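Local coordinates for FERM, RhoGEF and pleckstrin domain protein 2 (Danio rerio, PDB 6D21) that probably activates RAC1 as a guanine nucleotide exchange factor and takes part in semaphorin responses and actin remodelling, its FERM domain being the part crystallised here, at residues L4-Q9 / P72-R78; D140-L144 / Q157-M161. All coordinates share one frame. Numbering follows the deposited sequence.

Contact 1 of 2, residues L4-Q9 / P72-R78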
ATOM      1  N   LEU A   4       0.728 -20.534 -19.420  1.00 52.68           N
ATOM      2  CA  LEU A   4      -0.109 -20.266 -18.252  1.00 62.46           C
ATOM      3  C   LEU A   4      -1.097 -19.140 -18.496  1.00 56.12           C
ATOM      4  O   LEU A   4      -0.846 -18.241 -19.295  1.00 56.43           O
ATOM      5  CB  LEU A   4       0.742 -19.909 -17.029  1.00 62.04           C
ATOM      6  CG  LEU A   4       1.699 -20.954 -16.463  1.00 67.02           C
ATOM      7  CD1 LEU A   4       2.283 -20.438 -15.162  1.00 64.73           C
ATOM      8  CD2 LEU A   4       0.995 -22.289 -16.262  1.00 75.28           C
ATOM      9  N   GLN A   5      -2.215 -19.192 -17.784  1.00 46.64           N
ATOM     10  CA  GLN A   5      -3.182 -18.114 -17.806  1.00 51.77           C
ATOM     11  C   GLN A   5      -3.363 -17.574 -16.398  1.00 49.17           C
ATOM     12  O   GLN A   5      -3.846 -18.264 -15.502  1.00 46.85           O
ATOM     13  CB  GLN A   5      -4.512 -18.582 -18.384  1.00 55.75           C
ATOM     14  CG  GLN A   5      -5.515 -17.461 -18.538  1.00 66.83           C
ATOM     15  CD  GLN A   5      -6.642 -17.827 -19.467  1.00 76.77           C
ATOM     16  OE1 GLN A   5      -7.187 -18.931 -19.400  1.00 87.90           O
ATOM     17  NE2 GLN A   5      -6.990 -16.911 -20.359  1.00 80.15           N
ATOM     18  N   ILE A   6      -2.958 -16.328 -16.208  1.00 42.11           N
ATOM     19  CA  ILE A   6      -2.930 -15.750 -14.879  1.00 40.41           C
ATOM     20  C   ILE A   6      -3.908 -14.579 -14.804  1.00 39.30           C
ATOM     21  O   ILE A   6      -4.022 -13.766 -15.724  1.00 37.62           O
ATOM     22  CB  ILE A   6      -1.484 -15.340 -14.501  1.00 44.52           C
ATOM     23  CG1 ILE A   6      -0.631 -16.604 -14.306  1.00 50.18           C
ATOM     24  CG2 ILE A   6      -1.448 -14.499 -13.253  1.00 32.24           C
ATOM     25  CD1 ILE A   6       0.715 -16.361 -13.663  1.00 49.23           C
ATOM     26  N   ARG A   7      -4.643 -14.547 -13.705  1.00 34.48           N
ATOM     27  CA  ARG A   7      -5.689 -13.577 -13.470  1.00 32.11           C
ATOM     28  C   ARG A   7      -5.160 -12.476 -12.553  1.00 31.71           C
ATOM     29  O   ARG A   7      -4.690 -12.746 -11.438  1.00 29.09           O
ATOM     30  CB  ARG A   7      -6.896 -14.260 -12.837  1.00 33.04           C
ATOM     31  CG  ARG A   7      -8.072 -13.357 -12.525  1.00 50.92           C
ATOM     32  CD  ARG A   7      -8.823 -13.851 -11.287  1.00 55.83           C
ATOM     33  NE  ARG A   7      -9.180 -15.269 -11.328  1.00 61.24           N
ATOM     34  CZ  ARG A   7     -10.404 -15.731 -11.557  1.00 62.70           C
ATOM     35  NH1 ARG A   7     -11.414 -14.899 -11.785  1.00 63.06           N
ATOM     36  NH2 ARG A   7     -10.616 -17.035 -11.553  1.00 58.88           N
ATOM     37  N   VAL A   8      -5.224 -11.238 -13.018  1.00 28.61           N
ATOM     38  CA  VAL A   8      -4.725 -10.141 -12.198  1.00 27.44           C
ATOM     39  C   VAL A   8      -5.794  -9.079 -11.995  1.00 28.22           C
ATOM     40  O   VAL A   8      -6.359  -8.547 -12.952  1.00 37.53           O
ATOM     41  CB  VAL A   8      -3.489  -9.485 -12.813  1.00 32.99           C
ATOM     42  CG1 VAL A   8      -3.095  -8.252 -12.002  1.00 25.28           C
ATOM     43  CG2 VAL A   8      -2.343 -10.490 -12.884  1.00 28.28           C
ATOM     44  N   GLN A   9      -6.065  -8.777 -10.738  1.00 26.61           N
ATOM     45  CA  GLN A   9      -7.004  -7.724 -10.399  1.00 29.57           C
ATOM     46  C   GLN A   9      -6.327  -6.361 -10.376  1.00 28.51           C
ATOM     47  O   GLN A   9      -5.315  -6.182  -9.694  1.00 23.40           O
ATOM     48  CB  GLN A   9      -7.632  -8.008  -9.038  1.00 28.52           C
ATOM     49  CG  GLN A   9      -8.526  -6.895  -8.548  1.00 39.93           C
ATOM     50  CD  GLN A   9      -9.321  -7.306  -7.332  1.00 55.28           C
ATOM     51  OE1 GLN A   9     -10.236  -8.135  -7.420  1.00 56.09           O
ATOM     52  NE2 GLN A   9      -8.961  -6.750  -6.179  1.00 49.59           N
ATOM     53  N   PRO A  72      -1.129 -21.521 -10.090  1.00 43.35           N
ATOM     54  CA  PRO A  72      -1.073 -20.159 -10.643  1.00 42.70           C
ATOM     55  C   PRO A  72      -2.354 -19.791 -11.391  1.00 39.71           C
ATOM     56  O   PRO A  72      -2.756 -18.638 -11.348  1.00 41.69           O
ATOM     57  CB  PRO A  72       0.133 -20.208 -11.589  1.00 51.34           C
ATOM     58  CG  PRO A  72       0.970 -21.346 -11.084  1.00 55.67           C
ATOM     59  CD  PRO A  72      -0.018 -22.362 -10.571  1.00 50.70           C
ATOM     60  N   MET A  73      -2.992 -20.781 -12.012  1.00 42.15           N
ATOM     61  CA  MET A  73      -4.229 -20.589 -12.761  1.00 61.11           C
ATOM     62  C   MET A  73      -5.424 -20.282 -11.862  1.00 56.25           C
ATOM     63  O   MET A  73      -6.366 -19.625 -12.291  1.00 58.47           O
ATOM     64  CB  MET A  73      -4.540 -21.833 -13.601  1.00 68.94           C
ATOM     65  CG  MET A  73      -3.322 -22.476 -14.253  1.00 79.56           C
ATOM     66  SD  MET A  73      -2.732 -21.625 -15.730  1.00124.24           S
ATOM     67  CE  MET A  73      -3.833 -22.260 -16.992  1.00 49.73           C
ATOM     68  N   ASN A  74      -5.396 -20.772 -10.625  1.00 41.89           N
ATOM     69  CA  ASN A  74      -6.479 -20.507  -9.676  1.00 41.25           C
ATOM     70  C   ASN A  74      -6.173 -19.418  -8.640  1.00 38.51           C
ATOM     71  O   ASN A  74      -6.992 -19.129  -7.769  1.00 59.44           O
ATOM     72  CB  ASN A  74      -6.854 -21.793  -8.948  1.00 52.86           C
ATOM     73  CG  ASN A  74      -7.413 -22.838  -9.887  1.00 59.70           C
ATOM     74  OD1 ASN A  74      -7.967 -22.501 -10.932  1.00 52.70           O
ATOM     75  ND2 ASN A  74      -7.269 -24.109  -9.524  1.00 67.13           N
ATOM     76  N   THR A  75      -5.011 -18.796  -8.751  1.00 41.40           N
ATOM     77  CA  THR A  75      -4.588 -17.811  -7.758  1.00 34.66           C
ATOM     78  C   THR A  75      -4.903 -16.378  -8.186  1.00 36.72           C
ATOM     79  O   THR A  75      -4.691 -15.991  -9.332  1.00 35.12           O
ATOM     80  CB  THR A  75      -3.081 -17.944  -7.486  1.00 41.17           C
ATOM     81  OG1 THR A  75      -2.798 -19.298  -7.109  1.00 50.81           O
ATOM     82  CG2 THR A  75      -2.640 -17.003  -6.373  1.00 32.36           C
ATOM     83  N   LEU A  76      -5.412 -15.590  -7.250  1.00 35.56           N
ATOM     84  CA  LEU A  76      -5.683 -14.193  -7.516  1.00 34.26           C
ATOM     85  C   LEU A  76      -4.429 -13.365  -7.270  1.00 30.38           C
ATOM     86  O   LEU A  76      -3.810 -13.464  -6.199  1.00 27.59           O
ATOM     87  CB  LEU A  76      -6.833 -13.677  -6.648  1.00 43.69           C
ATOM     88  CG  LEU A  76      -7.232 -12.221  -6.923  1.00 50.14           C
ATOM     89  CD1 LEU A  76      -7.604 -12.024  -8.391  1.00 40.53           C
ATOM     90  CD2 LEU A  76      -8.370 -11.802  -6.007  1.00 57.21           C
ATOM     91  N   PHE A  77      -4.049 -12.592  -8.285  1.00 26.83           N
ATOM     92  CA  PHE A  77      -3.005 -11.563  -8.160  1.00 25.34           C
ATOM     93  C   PHE A  77      -3.666 -10.215  -8.209  1.00 23.86           C
ATOM     94  O   PHE A  77      -4.740 -10.069  -8.806  1.00 24.26           O
ATOM     95  CB  PHE A  77      -1.971 -11.636  -9.291  1.00 28.58           C
ATOM     96  CG  PHE A  77      -1.189 -12.912  -9.328  1.00 35.18           C
ATOM     97  CD1 PHE A  77      -1.788 -14.101  -9.732  1.00 38.19           C
ATOM     98  CD2 PHE A  77       0.152 -12.921  -8.993  1.00 33.04           C
ATOM     99  CE1 PHE A  77      -1.072 -15.283  -9.776  1.00 34.15           C
ATOM    100  CE2 PHE A  77       0.874 -14.094  -9.045  1.00 30.87           C
ATOM    101  CZ  PHE A  77       0.263 -15.278  -9.435  1.00 32.58           C
ATOM    102  N   ARG A  78      -3.025  -9.211  -7.613  1.00 22.40           N
ATOM    103  CA  ARG A  78      -3.555  -7.868  -7.713  1.00 21.34           C
ATOM    104  C   ARG A  78      -2.426  -6.832  -7.791  1.00 23.44           C
ATOM    105  O   ARG A  78      -1.341  -7.006  -7.216  1.00 22.16           O
ATOM    106  CB  ARG A  78      -4.475  -7.536  -6.539  1.00 21.03           C
ATOM    107  CG  ARG A  78      -3.747  -7.298  -5.234  1.00 20.21           C
ATOM    108  CD  ARG A  78      -4.747  -7.017  -4.085  1.00 23.62           C
ATOM    109  NE  ARG A  78      -4.018  -6.778  -2.844  1.00 29.14           N
ATOM    110  CZ  ARG A  78      -4.589  -6.585  -1.665  1.00 28.15           C
ATOM    111  NH1 ARG A  78      -3.832  -6.371  -0.600  1.00 25.90           N
ATOM    112  NH2 ARG A  78      -5.908  -6.587  -1.560  1.00 21.22           N
TER
HETATM  113  O   HOH W   1      -4.316 -16.751 -11.670  1.00 34.56           O
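Pro-72 opens the second segment by packing its ring on Leu-4 and Ile-6, its CB 4.2 Å from Leu-4 CD1 and 4.4 Å from Ile-6 CD1. Met-73 sends its thioether along the strand, where SD sits 3.8 Å from Leu-4 CD2 and accepts a weak hydrogen bond from Gln-5 N (3.2 Å). Around Thr-75 the backbones are too far apart to pair, and a water fills the gap: it accepts from Arg-7 N (3.0 Å) and donates to Pro-72 O and Thr-75 O (2.5 Å each). Leu-76 follows, its CD1 3.6 Å from Arg-7 CD. Regular parallel pairing is established at Phe-77, whose N donates to Arg-7 O (3.2 Å) and whose O accepts from Gln-9 N (2.7 Å); its CD1 meets Ile-6 CG2 at 3.6 Å, on the face covered by helix 26-36. Arg-78 adds a CA-H...O contact, CA to Gln-9 O, at 3.1 Å, while its guanidinium pairs with Glu-48. Strands 3-9 and 76-81 are the central parallel pair of the ubiquitin-like FERM N-terminal lobe. The chemistry implies that strand-type hydrogen bonding starts only at Phe-77; before it the segments meet through apolar side chains, a bridging water and one weak N-H...S bond.

Contact 2 of 2, residues D140-L144 / Q157-M161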
ATOM      1  N   ASP A 140     -26.638  10.171  -4.761  1.00 50.86           N
ATOM      2  CA  ASP A 140     -25.646   9.930  -3.717  1.00 46.46           C
ATOM      3  C   ASP A 140     -26.098   8.808  -2.784  1.00 49.35           C
ATOM      4  O   ASP A 140     -25.310   7.939  -2.426  1.00 43.77           O
ATOM      5  CB  ASP A 140     -25.370  11.209  -2.923  1.00 50.12           C
ATOM      6  CG  ASP A 140     -24.371  12.123  -3.617  1.00 56.49           C
ATOM      7  OD1 ASP A 140     -24.451  12.279  -4.854  1.00 60.88           O
ATOM      8  OD2 ASP A 140     -23.488  12.673  -2.924  1.00 57.01           O
ATOM      9  N   ARG A 141     -27.371   8.817  -2.401  1.00 56.68           N
ATOM     10  CA  ARG A 141     -27.890   7.765  -1.538  1.00 57.81           C
ATOM     11  C   ARG A 141     -27.883   6.410  -2.253  1.00 59.74           C
ATOM     12  O   ARG A 141     -27.571   5.379  -1.644  1.00 54.54           O
ATOM     13  CB  ARG A 141     -29.293   8.124  -1.052  1.00 58.77           C
ATOM     14  CG  ARG A 141     -29.303   9.368  -0.178  1.00 58.09           C
ATOM     15  CD  ARG A 141     -30.692   9.854   0.187  1.00 60.48           C
ATOM     16  NE  ARG A 141     -30.589  11.084   0.966  1.00 68.18           N
ATOM     17  CZ  ARG A 141     -30.418  11.120   2.284  1.00 70.78           C
ATOM     18  NH1 ARG A 141     -30.356   9.994   2.981  1.00 69.37           N
ATOM     19  NH2 ARG A 141     -30.316  12.287   2.908  1.00 73.49           N
ATOM     20  N   GLU A 142     -28.206   6.416  -3.545  1.00 63.30           N
ATOM     21  CA  GLU A 142     -28.182   5.187  -4.340  1.00 68.65           C
ATOM     22  C   GLU A 142     -26.758   4.644  -4.454  1.00 64.21           C
ATOM     23  O   GLU A 142     -26.521   3.443  -4.300  1.00 69.36           O
ATOM     24  CB  GLU A 142     -28.772   5.432  -5.723  1.00 65.82           C
ATOM     25  N   PHE A 143     -25.811   5.537  -4.716  1.00 53.87           N
ATOM     26  CA  PHE A 143     -24.413   5.145  -4.810  1.00 56.35           C
ATOM     27  C   PHE A 143     -23.892   4.533  -3.502  1.00 52.78           C
ATOM     28  O   PHE A 143     -23.220   3.500  -3.514  1.00 45.26           O
ATOM     29  CB  PHE A 143     -23.550   6.345  -5.209  1.00 46.74           C
ATOM     30  CG  PHE A 143     -22.083   6.015  -5.366  1.00 47.51           C
ATOM     31  CD1 PHE A 143     -21.615   5.428  -6.529  1.00 45.18           C
ATOM     32  CD2 PHE A 143     -21.176   6.304  -4.355  1.00 51.68           C
ATOM     33  CE1 PHE A 143     -20.274   5.127  -6.686  1.00 44.59           C
ATOM     34  CE2 PHE A 143     -19.823   6.005  -4.498  1.00 45.59           C
ATOM     35  CZ  PHE A 143     -19.371   5.419  -5.671  1.00 45.34           C
ATOM     36  N   LEU A 144     -24.210   5.168  -2.375  1.00 46.37           N
ATOM     37  CA  LEU A 144     -23.664   4.738  -1.092  1.00 41.59           C
ATOM     38  C   LEU A 144     -24.335   3.457  -0.583  1.00 44.76           C
ATOM     39  O   LEU A 144     -23.745   2.710   0.212  1.00 37.02           O
ATOM     40  CB  LEU A 144     -23.780   5.864  -0.058  1.00 46.84           C
ATOM     41  CG  LEU A 144     -22.836   7.065  -0.252  1.00 42.76           C
ATOM     42  CD1 LEU A 144     -23.170   8.187   0.742  1.00 39.76           C
ATOM     43  CD2 LEU A 144     -21.360   6.653  -0.129  1.00 30.37           C
ATOM     44  N   GLN A 157     -22.721   8.238   6.477  1.00 34.61           N
ATOM     45  CA  GLN A 157     -23.158   8.515   5.117  1.00 39.32           C
ATOM     46  C   GLN A 157     -23.683   9.937   4.981  1.00 42.31           C
ATOM     47  O   GLN A 157     -23.431  10.591   3.974  1.00 41.73           O
ATOM     48  CB  GLN A 157     -24.213   7.492   4.668  1.00 49.08           C
ATOM     49  CG  GLN A 157     -23.597   6.112   4.435  1.00 57.50           C
ATOM     50  CD  GLN A 157     -24.572   5.068   3.910  1.00 61.03           C
ATOM     51  OE1 GLN A 157     -24.172   4.119   3.218  1.00 57.68           O
ATOM     52  NE2 GLN A 157     -25.847   5.226   4.242  1.00 53.17           N
ATOM     53  N   GLU A 158     -24.392  10.423   5.997  1.00 35.74           N
ATOM     54  CA  GLU A 158     -24.904  11.794   5.974  1.00 43.62           C
ATOM     55  C   GLU A 158     -23.761  12.809   5.901  1.00 39.52           C
ATOM     56  O   GLU A 158     -23.825  13.778   5.147  1.00 41.26           O
ATOM     57  CB  GLU A 158     -25.771  12.070   7.202  1.00 56.09           C
ATOM     58  CG  GLU A 158     -27.068  11.272   7.239  1.00 69.51           C
ATOM     59  CD  GLU A 158     -27.873  11.389   5.954  1.00 74.79           C
ATOM     60  OE1 GLU A 158     -28.177  12.529   5.544  1.00 76.35           O
ATOM     61  OE2 GLU A 158     -28.200  10.340   5.354  1.00 75.34           O
ATOM     62  N   LYS A 159     -22.713  12.584   6.683  1.00 39.45           N
ATOM     63  CA  LYS A 159     -21.559  13.469   6.648  1.00 35.49           C
ATOM     64  C   LYS A 159     -20.841  13.419   5.310  1.00 38.44           C
ATOM     65  O   LYS A 159     -20.384  14.447   4.803  1.00 35.78           O
ATOM     66  CB  LYS A 159     -20.566  13.128   7.747  1.00 37.47           C
ATOM     67  CG  LYS A 159     -19.584  14.252   7.950  1.00 50.15           C
ATOM     68  CD  LYS A 159     -18.423  13.873   8.820  1.00 70.53           C
ATOM     69  CE  LYS A 159     -17.397  14.988   8.766  1.00 88.51           C
ATOM     70  NZ  LYS A 159     -17.978  16.270   9.271  1.00 96.21           N
ATOM     71  N   ILE A 160     -20.713  12.220   4.758  1.00 31.02           N
ATOM     72  CA  ILE A 160     -20.122  12.063   3.443  1.00 29.82           C
ATOM     73  C   ILE A 160     -20.867  12.898   2.405  1.00 36.58           C
ATOM     74  O   ILE A 160     -20.242  13.578   1.596  1.00 30.87           O
ATOM     75  CB  ILE A 160     -20.104  10.586   3.014  1.00 28.81           C
ATOM     76  CG1 ILE A 160     -19.099   9.799   3.866  1.00 27.31           C
ATOM     77  CG2 ILE A 160     -19.724  10.437   1.553  1.00 28.07           C
ATOM     78  CD1 ILE A 160     -19.083   8.318   3.564  1.00 26.59           C
ATOM     79  N   MET A 161     -22.200  12.872   2.444  1.00 37.09           N
ATOM     80  CA  MET A 161     -22.997  13.569   1.433  1.00 44.95           C
ATOM     81  C   MET A 161     -22.955  15.072   1.660  1.00 38.51           C
ATOM     82  O   MET A 161     -22.840  15.849   0.715  1.00 38.41           O
ATOM     83  CB  MET A 161     -24.443  13.058   1.432  1.00 55.56           C
ATOM     84  CG  MET A 161     -24.602  11.671   0.803  1.00 46.00           C
ATOM     85  SD  MET A 161     -26.290  11.033   0.857  1.00 50.63           S
ATOM     86  CE  MET A 161     -26.541  10.840   2.623  1.00 44.11           C
TER
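Two helices of the all-helical FERM central lobe, 137-146 and 157-164, pack here at a steep angle: the N-to-C directions of the short segments differ by 130° and their axes approach to 10.9 Å. Asp-140 begins the contact with its CB 3.8 Å from Met-161 CG, while its carboxylate oxygen OD2 is hydrogen-bonded to ND1 of His-164, further along the second helix. One residue on, Arg-141 lies along the exposed margin. Its CG is 3.6 Å from Met-161 SD, Met-161 CE covers one face of the guanidinium, and NH1 forms a salt bridge with Glu-158 OE2 at 3.2 Å, in which the hydrogen bonds are weak; NE is engaged by Asp-137 of its own helix. Leu-144, a turn after Asp-140, points its CA-to-CB bond toward the other helix and fills the space between them, covered over 93 Å². The evidence is in its CD1, which lies 3.8 Å from Met-161 CG and 4.2 Å from Ile-160 CG2.

Overall arrangement
The two contacts belong to different lobes of one FERM domain: contact 1 lies in the ubiquitin-like N-terminal lobe and contact 2 in the helical central lobe. Their centres are 34 Å apart and their nearest atoms about 16 Å, so neither touches the other. Along the chain they come in series, contact 1 before contact 2. They differ in span: 4-9 and 72-78 are 63 residues apart at their closest ends and bring together the two ends of a lobe, whereas 140-144 and 157-161 are 13 apart and join successive helices. Strand pairing in contact 1 buries 633 Å², helix packing in contact 2 buries 353 Å². The seven-stranded PH-like lobe contributes to neither contact.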